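Profilin-1A (Acanthamoeba castellanii, PDB 1ACF) binds monomeric actin and PIP2, restraining actin polymerization at high concentration and promoting it at low concentration, and so shapes the cytoskeleton. Local coordinates at residues F35-T38 with P39-T43; T88-S92 with K93-V97; Q3-V6 with D7-V11; E114-A117 with D118-I121. All blocks are in the same frame, centred on the assembly; numbering follows the deposited sequence.

Interaction 1: F35-T38 with P39-T43; sequences FAVT and PAQGT
The loop that follows strand 28-31 turns into helix 39-50 through a helix N-cap, with T38 as the capping residue and Q41 and G42 as its partners in the first turn. The side chain of T38 takes the place of a missing turn of backbone. Its OG1, placed between backbone N and carbonyl carbon (chi1 73°), accepts from Q41 N at 3.3 Å, a weak bond. The backbone adds a stronger grip: G42 N donates to T38 O at 2.6 Å, the first rung of i to i+4 bonding. The aliphatic part of Q41 leans back across the threonine at a slant, its CG lying 3.5 Å from T38 OG1, so that methylene carbon flanks the capping oxygen.

P39 suits the first helical position because it has no N-H to offer, and none is needed there, while its ring fixes phi at a helical value. At G42 a CB would be crowded against T38 O, so the bare CA suits the place; V37 CG1 packs beside it, 3.7 Å from G42 N. That methyl stands anti to V37's own backbone N (chi1 169°), which sends it forward along the chain. V37 also packs on L62 of strand 60-62, and Q41 reaches D61 and L62, so the turn is seated on the edge of the sheet. A threonine cap followed by proline is a classic start of an alpha helix.

Interaction 2: T88-S92 with K93-V97; sequences TVKTS and KAILV
Backbone hydrogen bonds tie V89 to L96 and T91 to A94, closing the hairpin of strands 84-90 and 94-100. V89 and L96 form the hydrogen-bonded pair: V89 N donates to L96 O at 2.9 Å, and L96 N returns a bond to V89 O at 3.0 Å. Nearer the turn, T91 N donates to A94 O at 2.7 Å. S92 and K93 sit at the corner with the backbone angles of a type I turn. A weaker C-H contact supplements this set where T88 CA lies 3.0 Å from L96 O.

Among side-chain polar groups, T91 OG1 stands 2.9 Å from A94 O and also bonds to F125 O, so its single proton has two acceptors within reach. K93 folds back at its end (chi4 74°), which carries NZ to S92 OG at 2.7 Å; G124 O is a second acceptor for the ammonium. The hydroxyl of T88 is bonded to I77 O on the adjoining strand.

Apolar packing completes the contact. T88 and V97, a non-hydrogen-bonded pair, point the same way side by side, methyl CG2 of T88 lying 3.7 Å from V97 CG1. They share a face with I95, and T88 and I95 pack against F49 of helix 39-50; V89 and L96 on the other face meet helix 106-121.

Branched residues thus serve both buried faces, whereas the turn uses short hydroxyls and a lysine whose charge is probably stabilised by neutral oxygens and the nearby C-terminal end.

Interaction 3: Q3-V6 with D7-V11; sequences QTYV and DTNLV
Y5 and N9 stand one turn apart in helix 2-11, and their flat groups cross obliquely, ring and amide planes 43° apart. N9 ND2 approaches Y5 CD1 to 3.6 Å. The torsion of N9 accounts for this: CG is anti to the carbonyl carbon (chi1 -64°), which tips the amide back toward the preceding turn. T4 and T8 lie side by side, pointing the same way, with methyl CG2 of T4 3.8 Å from T8 OG1. Q3 and D7 slant across one another at the outer surface, where Q3 CG comes to 3.3 Å from D7 OD2.

Behind these side chains the backbone departs from a plain alpha helix. D7 N donates to Q3 O at 2.9 Å in the usual i to i+4 manner. T4 O, however, is gripped twice, by T8 N at 2.8 Å and by N9 N at 3.3 Å. From V11 N the bond goes to V6 O at 3.0 Å, five residues back, marking a wider pi-type turn. Within it L10 packs against L116 of helix 106-121 and A19 of strand 18-23, while Y5 reaches L120 and I21.

Helix 2-11 lies in a region predicted to bind actin. Polar Q3, T4, D7 and T8 suit its more open flank, apolar V6 and L10 face inward, and Y5 and N9 border helix 106-121; T4 O and V6 O still find donors five residues on.

Interaction 4: E114-A117 with D118-I121; sequences EKLA and DYLI
The phenol ring of Y119 and the carboxylate of D118 are the flat groups that meet the preceding turn. L116 comes to the ring at a slant, its methyl CD2 4.3 Å from Y119 CD1; the ring itself is directed outward by CG standing anti to the backbone N (chi1 166°). D118 curls back over the earlier turn, bringing its CG to 3.6 Å from E114 O. From there OD1 makes a salt bridge to R75, whose same NH2 also pairs with E114 OE1, so one arginine nitrogen joins two acids and probably offsets their mutual repulsion. The other oxygen of E114 is hydrogen-bonded to S76 and Y78. K115, which belongs to the actin-binding site, has NZ 4.6 Å from D118 OD2, too far for a salt bridge, though the opposite charges may attract weakly.

Regular alpha-helical bonds underlie these groups: D118 N to E114 O at 3.1 Å, Y119 N to K115 O at 3.1 Å and I121 N to A117 O at 2.8 Å. In the bond from L120 N to L116 O, the donor rises 36° out of the carbonyl plane. L120 also meets L116 through their CD1 methyls, 4.3 Å apart.

Alanine at 117 is small enough for the helix to lie close on the sheet, at V89 and L96. L116 and L120 pack between L96 of the sheet and helix 2-11, while I121 rests on T91 in the hairpin turn.

Interaction 4 joins interactions 2 and 3, touching both, while those two do not touch each other (nearest atoms about 4 Å apart). It lies on the hairpin of interaction 2, V89 CG1 being 3.4 Å from A117 CB, and beside the N-terminal helix of interaction 3, with Y5 CZ 3.7 Å from L120 CD2. Interaction 1 belongs to the other side: its centre is about 21 Å from that of interaction 4, across the chain's centre, yet F35 CZ reaches V97 CG1 of interaction 2 at 4.3 Å. The actin-binding K115 lies within interaction 4; the side chains of L96 and L10 are about 8 and 9 Å from its side chain.

Interaction 1: F35-T38 with P39-T43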
ATOM      1  N   PHE A  35       6.012   8.249   7.745  1.00 11.23           N
ATOM      2  CA  PHE A  35       6.078   7.231   6.655  1.00  9.19           C
ATOM      3  C   PHE A  35       6.366   7.948   5.324  1.00  7.92           C
ATOM      4  O   PHE A  35       5.693   8.903   4.943  1.00  6.63           O
ATOM      5  CB  PHE A  35       4.884   6.347   6.651  1.00  9.08           C
ATOM      6  CG  PHE A  35       4.830   5.310   5.566  1.00  9.52           C
ATOM      7  CD1 PHE A  35       5.896   4.424   5.386  1.00  9.77           C
ATOM      8  CD2 PHE A  35       3.751   5.224   4.695  1.00  9.71           C
ATOM      9  CE1 PHE A  35       5.866   3.408   4.462  1.00  8.93           C
ATOM     10  CE2 PHE A  35       3.666   4.177   3.750  1.00 12.36           C
ATOM     11  CZ  PHE A  35       4.731   3.248   3.665  1.00 11.22           C
ATOM     12  N   ALA A  36       7.411   7.571   4.586  1.00  9.89           N
ATOM     13  CA  ALA A  36       7.731   8.208   3.333  1.00 14.68           C
ATOM     14  C   ALA A  36       7.977   7.314   2.117  1.00 13.78           C
ATOM     15  O   ALA A  36       9.025   6.663   1.991  1.00 18.29           O
ATOM     16  CB  ALA A  36       8.880   9.228   3.472  1.00 11.75           C
ATOM     17  N   VAL A  37       7.042   7.322   1.208  1.00 16.63           N
ATOM     18  CA  VAL A  37       7.106   6.601  -0.078  1.00 17.84           C
ATOM     19  C   VAL A  37       7.660   7.646  -1.075  1.00 17.39           C
ATOM     20  O   VAL A  37       7.079   8.725  -1.259  1.00 21.07           O
ATOM     21  CB  VAL A  37       5.812   5.992  -0.578  1.00 15.74           C
ATOM     22  CG1 VAL A  37       5.966   5.533  -2.026  1.00 15.74           C
ATOM     23  CG2 VAL A  37       5.322   4.838   0.271  1.00 18.83           C
ATOM     24  N   THR A  38       8.827   7.359  -1.619  1.00 16.85           N
ATOM     25  CA  THR A  38       9.361   8.411  -2.537  1.00 19.14           C
ATOM     26  C   THR A  38       8.657   8.320  -3.871  1.00 19.53           C
ATOM     27  O   THR A  38       7.950   7.308  -4.175  1.00 19.15           O
ATOM     28  CB  THR A  38      10.929   8.393  -2.506  1.00 17.70           C
ATOM     29  OG1 THR A  38      11.393   7.224  -3.223  1.00 19.28           O
ATOM     30  CG2 THR A  38      11.379   8.298  -1.020  1.00 19.81           C
ATOM     31  N   PRO A  39       8.851   9.396  -4.632  1.00 16.76           N
ATOM     32  CA  PRO A  39       8.278   9.500  -5.980  1.00 17.54           C
ATOM     33  C   PRO A  39       8.677   8.250  -6.769  1.00 17.62           C
ATOM     34  O   PRO A  39       7.861   7.508  -7.334  1.00 17.25           O
ATOM     35  CB  PRO A  39       8.990  10.716  -6.578  1.00 18.05           C
ATOM     36  CG  PRO A  39       9.274  11.579  -5.368  1.00 18.62           C
ATOM     37  CD  PRO A  39       9.675  10.549  -4.307  1.00 18.61           C
ATOM     38  N   ALA A  40       9.994   8.161  -6.783  1.00 14.93           N
ATOM     39  CA  ALA A  40      10.693   7.062  -7.410  1.00 17.05           C
ATOM     40  C   ALA A  40      10.087   5.732  -6.961  1.00 17.07           C
ATOM     41  O   ALA A  40       9.763   4.927  -7.859  1.00 16.14           O
ATOM     42  CB  ALA A  40      12.177   7.189  -7.070  1.00 19.06           C
ATOM     43  N   GLN A  41       9.926   5.530  -5.664  1.00 16.05           N
ATOM     44  CA  GLN A  41       9.354   4.308  -5.128  1.00 16.15           C
ATOM     45  C   GLN A  41       7.884   4.149  -5.569  1.00 16.04           C
ATOM     46  O   GLN A  41       7.516   3.008  -5.823  1.00 14.62           O
ATOM     47  CB  GLN A  41       9.310   4.237  -3.597  1.00 17.36           C
ATOM     48  CG  GLN A  41      10.647   3.807  -3.018  1.00 18.17           C
ATOM     49  CD  GLN A  41      10.758   4.160  -1.555  1.00 17.20           C
ATOM     50  OE1 GLN A  41      11.724   3.765  -0.877  1.00 20.71           O
ATOM     51  NE2 GLN A  41       9.767   4.913  -1.114  1.00 10.81           N
ATOM     52  N   GLY A  42       7.225   5.269  -5.536  1.00 16.38           N
ATOM     53  CA  GLY A  42       5.820   5.454  -5.908  1.00 17.15           C
ATOM     54  C   GLY A  42       5.554   5.138  -7.370  1.00 16.94           C
ATOM     55  O   GLY A  42       4.611   4.384  -7.648  1.00 15.49           O
ATOM     56  N   THR A  43       6.393   5.684  -8.258  1.00 17.40           N
ATOM     57  CA  THR A  43       6.249   5.452  -9.709  1.00 18.02           C
ATOM     58  C   THR A  43       6.518   3.972 -10.038  1.00 15.52           C
ATOM     59  O   THR A  43       5.869   3.373 -10.958  1.00  9.29           O
ATOM     60  CB  THR A  43       6.850   6.454 -10.743  1.00 20.01           C
ATOM     61  OG1 THR A  43       8.250   6.201 -11.012  1.00 26.50           O
ATOM     62  CG2 THR A  43       6.654   7.959 -10.463  1.00 24.48           C
TER

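Interaction 2: T88-S92 with K93-V97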
ATOM      1  N   THR A  88      -0.689  -3.399  -0.803  1.00  8.22           N
ATOM      2  CA  THR A  88      -1.014  -2.262  -1.712  1.00  8.05           C
ATOM      3  C   THR A  88      -2.214  -2.728  -2.549  1.00  6.13           C
ATOM      4  O   THR A  88      -2.276  -3.862  -3.037  1.00  2.68           O
ATOM      5  CB  THR A  88       0.244  -1.804  -2.523  1.00  7.34           C
ATOM      6  OG1 THR A  88       0.654  -2.935  -3.339  1.00  9.24           O
ATOM      7  CG2 THR A  88       1.408  -1.464  -1.552  1.00  8.40           C
ATOM      8  N   VAL A  89      -3.148  -1.817  -2.590  1.00  7.05           N
ATOM      9  CA  VAL A  89      -4.402  -2.053  -3.354  1.00  5.47           C
ATOM     10  C   VAL A  89      -4.650  -0.846  -4.245  1.00  4.82           C
ATOM     11  O   VAL A  89      -4.908   0.260  -3.737  1.00  2.01           O
ATOM     12  CB  VAL A  89      -5.578  -2.398  -2.464  1.00  2.57           C
ATOM     13  CG1 VAL A  89      -6.851  -2.687  -3.293  1.00  5.09           C
ATOM     14  CG2 VAL A  89      -5.221  -3.610  -1.600  1.00  4.70           C
ATOM     15  N   LYS A  90      -4.637  -1.140  -5.570  1.00  9.14           N
ATOM     16  CA  LYS A  90      -4.899  -0.078  -6.559  1.00  6.74           C
ATOM     17  C   LYS A  90      -6.408   0.069  -6.755  1.00  5.89           C
ATOM     18  O   LYS A  90      -7.053  -0.980  -6.894  1.00  9.46           O
ATOM     19  CB  LYS A  90      -4.215  -0.258  -7.884  1.00  5.88           C
ATOM     20  CG  LYS A  90      -4.793   0.700  -8.964  1.00 11.46           C
ATOM     21  CD  LYS A  90      -4.492   0.066 -10.321  1.00 12.33           C
ATOM     22  CE  LYS A  90      -4.432   1.103 -11.438  1.00 10.42           C
ATOM     23  NZ  LYS A  90      -3.680   0.442 -12.566  1.00  7.68           N
ATOM     24  N   THR A  91      -6.838   1.286  -6.655  1.00  5.50           N
ATOM     25  CA  THR A  91      -8.244   1.649  -6.880  1.00  9.19           C
ATOM     26  C   THR A  91      -8.392   2.177  -8.315  1.00  5.19           C
ATOM     27  O   THR A  91      -7.462   2.056  -9.134  1.00  7.43           O
ATOM     28  CB  THR A  91      -8.791   2.563  -5.755  1.00  8.27           C
ATOM     29  OG1 THR A  91      -8.112   3.853  -5.701  1.00  8.51           O
ATOM     30  CG2 THR A  91      -8.754   1.841  -4.395  1.00  4.68           C
ATOM     31  N   SER A  92      -9.450   2.864  -8.590  1.00  8.69           N
ATOM     32  CA  SER A  92      -9.673   3.473  -9.925  1.00  6.49           C
ATOM     33  C   SER A  92      -8.708   4.583 -10.205  1.00  6.07           C
ATOM     34  O   SER A  92      -8.137   4.684 -11.341  1.00  5.32           O
ATOM     35  CB  SER A  92     -11.125   3.901 -10.055  1.00  6.92           C
ATOM     36  OG  SER A  92     -11.255   5.259  -9.643  1.00 13.54           O
ATOM     37  N   LYS A  93      -8.497   5.453  -9.194  1.00  6.16           N
ATOM     38  CA  LYS A  93      -7.594   6.616  -9.353  1.00  6.15           C
ATOM     39  C   LYS A  93      -6.414   6.731  -8.388  1.00  5.86           C
ATOM     40  O   LYS A  93      -5.669   7.734  -8.479  1.00  7.10           O
ATOM     41  CB  LYS A  93      -8.440   7.910  -9.127  1.00  4.28           C
ATOM     42  CG  LYS A  93      -9.457   8.132 -10.211  1.00 10.48           C
ATOM     43  CD  LYS A  93     -10.621   9.000  -9.703  1.00 10.79           C
ATOM     44  CE  LYS A  93     -11.709   8.869 -10.794  1.00 11.49           C
ATOM     45  NZ  LYS A  93     -12.307   7.503 -10.667  1.00  5.53           N
ATOM     46  N   ALA A  94      -6.273   5.807  -7.455  1.00  7.03           N
ATOM     47  CA  ALA A  94      -5.269   5.897  -6.388  1.00  8.73           C
ATOM     48  C   ALA A  94      -4.756   4.535  -5.978  1.00  7.95           C
ATOM     49  O   ALA A  94      -5.296   3.501  -6.405  1.00  7.98           O
ATOM     50  CB  ALA A  94      -5.978   6.488  -5.118  1.00  2.00           C
ATOM     51  N   ILE A  95      -3.701   4.644  -5.155  1.00  8.78           N
ATOM     52  CA  ILE A  95      -3.099   3.419  -4.594  1.00  8.13           C
ATOM     53  C   ILE A  95      -2.986   3.557  -3.055  1.00  3.72           C
ATOM     54  O   ILE A  95      -2.435   4.541  -2.610  1.00  2.00           O
ATOM     55  CB  ILE A  95      -1.698   3.055  -5.151  1.00  6.56           C
ATOM     56  CG1 ILE A  95      -1.704   3.063  -6.702  1.00  8.45           C
ATOM     57  CG2 ILE A  95      -1.404   1.608  -4.593  1.00  5.39           C
ATOM     58  CD1 ILE A  95      -0.292   3.266  -7.355  1.00  3.47           C
ATOM     59  N   LEU A  96      -3.510   2.540  -2.420  1.00  3.25           N
ATOM     60  CA  LEU A  96      -3.494   2.406  -0.965  1.00  7.30           C
ATOM     61  C   LEU A  96      -2.267   1.548  -0.576  1.00  7.68           C
ATOM     62  O   LEU A  96      -2.077   0.516  -1.217  1.00  9.56           O
ATOM     63  CB  LEU A  96      -4.723   1.784  -0.320  1.00  4.69           C
ATOM     64  CG  LEU A  96      -6.075   2.311  -0.588  1.00  6.51           C
ATOM     65  CD1 LEU A  96      -7.166   1.695   0.249  1.00  5.06           C
ATOM     66  CD2 LEU A  96      -6.030   3.838  -0.348  1.00 12.43           C
ATOM     67  N   VAL A  97      -1.551   2.085   0.428  1.00 10.92           N
ATOM     68  CA  VAL A  97      -0.390   1.365   0.996  1.00  9.83           C
ATOM     69  C   VAL A  97      -0.596   1.215   2.524  1.00  7.21           C
ATOM     70  O   VAL A  97      -0.664   2.246   3.216  1.00  8.35           O
ATOM     71  CB  VAL A  97       0.970   1.995   0.712  1.00 12.71           C
ATOM     72  CG1 VAL A  97       2.042   0.977   1.219  1.00 15.38           C
ATOM     73  CG2 VAL A  97       1.256   2.401  -0.712  1.00  9.30           C
TER

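Interaction 3: Q3-V6 with D7-V11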
ATOM      1  N   GLN A   3      -5.976  12.843   4.447  1.00  8.76           N
ATOM      2  CA  GLN A   3      -5.283  12.761   5.748  1.00  5.28           C
ATOM      3  C   GLN A   3      -6.064  11.864   6.702  1.00  8.47           C
ATOM      4  O   GLN A   3      -5.500  10.909   7.327  1.00 11.27           O
ATOM      5  CB  GLN A   3      -4.943  14.082   6.360  1.00  8.81           C
ATOM      6  CG  GLN A   3      -3.764  13.998   7.374  1.00  4.52           C
ATOM      7  CD  GLN A   3      -2.490  13.492   6.784  1.00  2.01           C
ATOM      8  OE1 GLN A   3      -1.957  12.453   7.139  1.00  2.00           O
ATOM      9  NE2 GLN A   3      -1.873  14.177   5.852  1.00  2.01           N
ATOM     10  N   THR A   4      -7.351  12.117   6.817  1.00  6.32           N
ATOM     11  CA  THR A   4      -8.203  11.234   7.593  1.00  7.28           C
ATOM     12  C   THR A   4      -8.169   9.784   7.196  1.00  7.37           C
ATOM     13  O   THR A   4      -8.194   8.932   8.103  1.00  8.57           O
ATOM     14  CB  THR A   4      -9.714  11.737   7.542  1.00  6.27           C
ATOM     15  OG1 THR A   4      -9.569  13.151   7.846  1.00 12.53           O
ATOM     16  CG2 THR A   4     -10.686  10.994   8.431  1.00  8.00           C
ATOM     17  N   TYR A   5      -8.219   9.412   5.926  1.00 11.01           N
ATOM     18  CA  TYR A   5      -8.246   8.046   5.450  1.00  8.83           C
ATOM     19  C   TYR A   5      -7.114   7.216   6.081  1.00  8.21           C
ATOM     20  O   TYR A   5      -7.321   6.117   6.567  1.00 10.23           O
ATOM     21  CB  TYR A   5      -8.161   7.865   3.890  1.00 11.49           C
ATOM     22  CG  TYR A   5      -9.458   8.354   3.259  1.00 16.04           C
ATOM     23  CD1 TYR A   5     -10.682   8.029   3.818  1.00 20.40           C
ATOM     24  CD2 TYR A   5      -9.460   9.201   2.167  1.00 19.22           C
ATOM     25  CE1 TYR A   5     -11.878   8.490   3.299  1.00 25.47           C
ATOM     26  CE2 TYR A   5     -10.631   9.671   1.604  1.00 24.06           C
ATOM     27  CZ  TYR A   5     -11.849   9.329   2.181  1.00 27.16           C
ATOM     28  OH  TYR A   5     -13.035   9.787   1.655  1.00 33.19           O
ATOM     29  N   VAL A   6      -5.952   7.784   5.918  1.00  7.37           N
ATOM     30  CA  VAL A   6      -4.656   7.370   6.393  1.00  9.73           C
ATOM     31  C   VAL A   6      -4.612   7.322   7.927  1.00 10.15           C
ATOM     32  O   VAL A   6      -4.336   6.249   8.505  1.00 10.52           O
ATOM     33  CB  VAL A   6      -3.624   8.361   5.776  1.00  7.93           C
ATOM     34  CG1 VAL A   6      -2.437   8.546   6.668  1.00 14.79           C
ATOM     35  CG2 VAL A   6      -3.175   8.018   4.363  1.00  9.43           C
ATOM     36  N   ASP A   7      -4.881   8.433   8.604  1.00 12.25           N
ATOM     37  CA  ASP A   7      -4.764   8.526  10.090  1.00  6.75           C
ATOM     38  C   ASP A   7      -5.774   7.699  10.804  1.00  9.18           C
ATOM     39  O   ASP A   7      -5.445   6.814  11.667  1.00 12.81           O
ATOM     40  CB  ASP A   7      -4.728   9.989  10.524  1.00  4.36           C
ATOM     41  CG  ASP A   7      -3.516  10.750  10.043  1.00  7.32           C
ATOM     42  OD1 ASP A   7      -2.380  10.265   9.747  1.00  8.29           O
ATOM     43  OD2 ASP A   7      -3.691  12.003   9.973  1.00  8.63           O
ATOM     44  N   THR A   8      -7.029   7.959  10.513  1.00  8.27           N
ATOM     45  CA  THR A   8      -8.172   7.291  11.071  1.00  9.71           C
ATOM     46  C   THR A   8      -8.624   5.975  10.487  1.00  8.99           C
ATOM     47  O   THR A   8      -8.931   5.010  11.226  1.00 12.37           O
ATOM     48  CB  THR A   8      -9.444   8.264  11.019  1.00 10.63           C
ATOM     49  OG1 THR A   8      -8.990   9.554  11.528  1.00 13.61           O
ATOM     50  CG2 THR A   8     -10.600   7.688  11.817  1.00 14.74           C
ATOM     51  N   ASN A   9      -8.714   5.870   9.169  1.00  9.68           N
ATOM     52  CA  ASN A   9      -9.296   4.650   8.527  1.00  7.66           C
ATOM     53  C   ASN A   9      -8.300   3.559   8.338  1.00  7.74           C
ATOM     54  O   ASN A   9      -8.658   2.359   8.161  1.00 10.97           O
ATOM     55  CB  ASN A   9     -10.095   5.114   7.297  1.00  7.95           C
ATOM     56  CG  ASN A   9     -11.293   5.989   7.665  1.00  4.62           C
ATOM     57  OD1 ASN A   9     -12.239   5.514   8.341  1.00 11.06           O
ATOM     58  ND2 ASN A   9     -11.291   7.272   7.315  1.00  7.15           N
ATOM     59  N   LEU A  10      -7.024   3.897   8.385  1.00  6.17           N
ATOM     60  CA  LEU A  10      -5.980   2.875   8.243  1.00  7.50           C
ATOM     61  C   LEU A  10      -5.210   2.614   9.534  1.00  6.42           C
ATOM     62  O   LEU A  10      -5.313   1.576  10.162  1.00  9.16           O
ATOM     63  CB  LEU A  10      -5.109   3.257   7.029  1.00  3.18           C
ATOM     64  CG  LEU A  10      -5.616   2.833   5.650  1.00  3.47           C
ATOM     65  CD1 LEU A  10      -4.655   3.374   4.586  1.00  7.43           C
ATOM     66  CD2 LEU A  10      -5.726   1.339   5.535  1.00  3.71           C
ATOM     67  N   VAL A  11      -4.402   3.569   9.908  1.00  8.89           N
ATOM     68  CA  VAL A  11      -3.520   3.554  11.068  1.00 10.87           C
ATOM     69  C   VAL A  11      -4.395   3.467  12.330  1.00 11.37           C
ATOM     70  O   VAL A  11      -4.184   2.555  13.158  1.00 12.99           O
ATOM     71  CB  VAL A  11      -2.526   4.732  11.028  1.00  8.76           C
ATOM     72  CG1 VAL A  11      -1.894   4.911  12.403  1.00 15.51           C
ATOM     73  CG2 VAL A  11      -1.380   4.510  10.025  1.00  7.51           C
TER

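Interaction 4: E114-A117 with D118-I121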
ATOM      1  N   GLU A 114      -7.937  -3.807   1.697  1.00  3.83           N
ATOM      2  CA  GLU A 114      -8.797  -4.363   0.683  1.00  5.35           C
ATOM      3  C   GLU A 114     -10.234  -3.884   0.860  1.00  7.27           C
ATOM      4  O   GLU A 114     -10.880  -3.409  -0.097  1.00  7.32           O
ATOM      5  CB  GLU A 114      -8.767  -5.886   0.648  1.00  8.61           C
ATOM      6  CG  GLU A 114      -7.493  -6.566   0.132  1.00  5.12           C
ATOM      7  CD  GLU A 114      -7.160  -6.462  -1.302  1.00 12.05           C
ATOM      8  OE1 GLU A 114      -8.057  -5.892  -1.972  1.00 12.52           O
ATOM      9  OE2 GLU A 114      -6.165  -6.862  -1.916  1.00 11.68           O
ATOM     10  N   LYS A 115     -10.758  -3.837   2.070  1.00  6.38           N
ATOM     11  CA  LYS A 115     -12.100  -3.319   2.331  1.00  6.27           C
ATOM     12  C   LYS A 115     -12.170  -1.807   2.183  1.00  6.78           C
ATOM     13  O   LYS A 115     -13.254  -1.337   1.767  1.00  8.30           O
ATOM     14  CB  LYS A 115     -12.599  -3.658   3.718  1.00  6.38           C
ATOM     15  CG  LYS A 115     -13.413  -4.902   3.772  1.00  6.59           C
ATOM     16  CD  LYS A 115     -13.187  -5.826   2.604  1.00  6.31           C
ATOM     17  CE  LYS A 115     -14.248  -6.934   2.748  1.00  9.44           C
ATOM     18  NZ  LYS A 115     -13.920  -8.115   1.909  1.00 12.55           N
ATOM     19  N   LEU A 116     -11.145  -1.043   2.552  1.00  7.77           N
ATOM     20  CA  LEU A 116     -11.144   0.413   2.424  1.00  6.23           C
ATOM     21  C   LEU A 116     -11.065   0.754   0.899  1.00  6.05           C
ATOM     22  O   LEU A 116     -11.501   1.825   0.539  1.00  8.53           O
ATOM     23  CB  LEU A 116      -9.944   1.115   3.084  1.00  4.06           C
ATOM     24  CG  LEU A 116     -10.067   2.381   3.868  1.00  2.72           C
ATOM     25  CD1 LEU A 116      -8.943   3.403   3.698  1.00  2.73           C
ATOM     26  CD2 LEU A 116     -11.389   3.055   3.717  1.00  5.27           C
ATOM     27  N   ALA A 117     -10.414  -0.113   0.153  1.00  7.99           N
ATOM     28  CA  ALA A 117     -10.270   0.065  -1.316  1.00  5.45           C
ATOM     29  C   ALA A 117     -11.704  -0.048  -1.921  1.00  7.95           C
ATOM     30  O   ALA A 117     -12.064   0.877  -2.655  1.00  8.83           O
ATOM     31  CB  ALA A 117      -9.345  -0.900  -1.895  1.00  2.00           C
ATOM     32  N   ASP A 118     -12.391  -1.117  -1.569  1.00  7.90           N
ATOM     33  CA  ASP A 118     -13.757  -1.383  -1.965  1.00 10.74           C
ATOM     34  C   ASP A 118     -14.656  -0.191  -1.650  1.00 13.46           C
ATOM     35  O   ASP A 118     -15.475   0.218  -2.498  1.00 16.35           O
ATOM     36  CB  ASP A 118     -14.382  -2.644  -1.339  1.00  8.84           C
ATOM     37  CG  ASP A 118     -13.898  -3.913  -2.023  1.00 11.67           C
ATOM     38  OD1 ASP A 118     -13.283  -3.867  -3.098  1.00 11.99           O
ATOM     39  OD2 ASP A 118     -14.124  -4.997  -1.423  1.00 15.46           O
ATOM     40  N   TYR A 119     -14.533   0.339  -0.441  1.00 12.62           N
ATOM     41  CA  TYR A 119     -15.370   1.506  -0.062  1.00  9.65           C
ATOM     42  C   TYR A 119     -15.008   2.735  -0.870  1.00 10.95           C
ATOM     43  O   TYR A 119     -15.903   3.520  -1.251  1.00  8.85           O
ATOM     44  CB  TYR A 119     -15.325   1.655   1.451  1.00  7.81           C
ATOM     45  CG  TYR A 119     -15.832   2.936   2.030  1.00  5.42           C
ATOM     46  CD1 TYR A 119     -15.132   4.106   1.968  1.00  7.02           C
ATOM     47  CD2 TYR A 119     -17.100   2.953   2.647  1.00  7.14           C
ATOM     48  CE1 TYR A 119     -15.622   5.279   2.535  1.00  7.06           C
ATOM     49  CE2 TYR A 119     -17.634   4.099   3.168  1.00  5.16           C
ATOM     50  CZ  TYR A 119     -16.885   5.254   3.106  1.00  8.21           C
ATOM     51  OH  TYR A 119     -17.392   6.447   3.611  1.00 17.81           O
ATOM     52  N   LEU A 120     -13.720   2.920  -1.157  1.00 10.21           N
ATOM     53  CA  LEU A 120     -13.238   4.069  -1.884  1.00 11.53           C
ATOM     54  C   LEU A 120     -13.609   4.038  -3.384  1.00  9.44           C
ATOM     55  O   LEU A 120     -13.848   5.093  -3.932  1.00  9.04           O
ATOM     56  CB  LEU A 120     -11.804   4.398  -1.601  1.00 12.08           C
ATOM     57  CG  LEU A 120     -11.386   4.935  -0.224  1.00 12.01           C
ATOM     58  CD1 LEU A 120      -9.860   4.981  -0.207  1.00 10.66           C
ATOM     59  CD2 LEU A 120     -12.059   6.254   0.050  1.00  8.15           C
ATOM     60  N   ILE A 121     -13.571   2.885  -3.969  1.00  9.13           N
ATOM     61  CA  ILE A 121     -14.002   2.697  -5.394  1.00 11.74           C
ATOM     62  C   ILE A 121     -15.464   3.157  -5.526  1.00 11.87           C
ATOM     63  O   ILE A 121     -15.862   4.094  -6.263  1.00 13.79           O
ATOM     64  CB  ILE A 121     -13.764   1.181  -5.653  1.00  9.24           C
ATOM     65  CG1 ILE A 121     -12.257   1.009  -6.041  1.00 12.23           C
ATOM     66  CG2 ILE A 121     -14.702   0.601  -6.718  1.00 14.89           C
ATOM     67  CD1 ILE A 121     -11.887  -0.412  -6.443  1.00 10.53           C
TER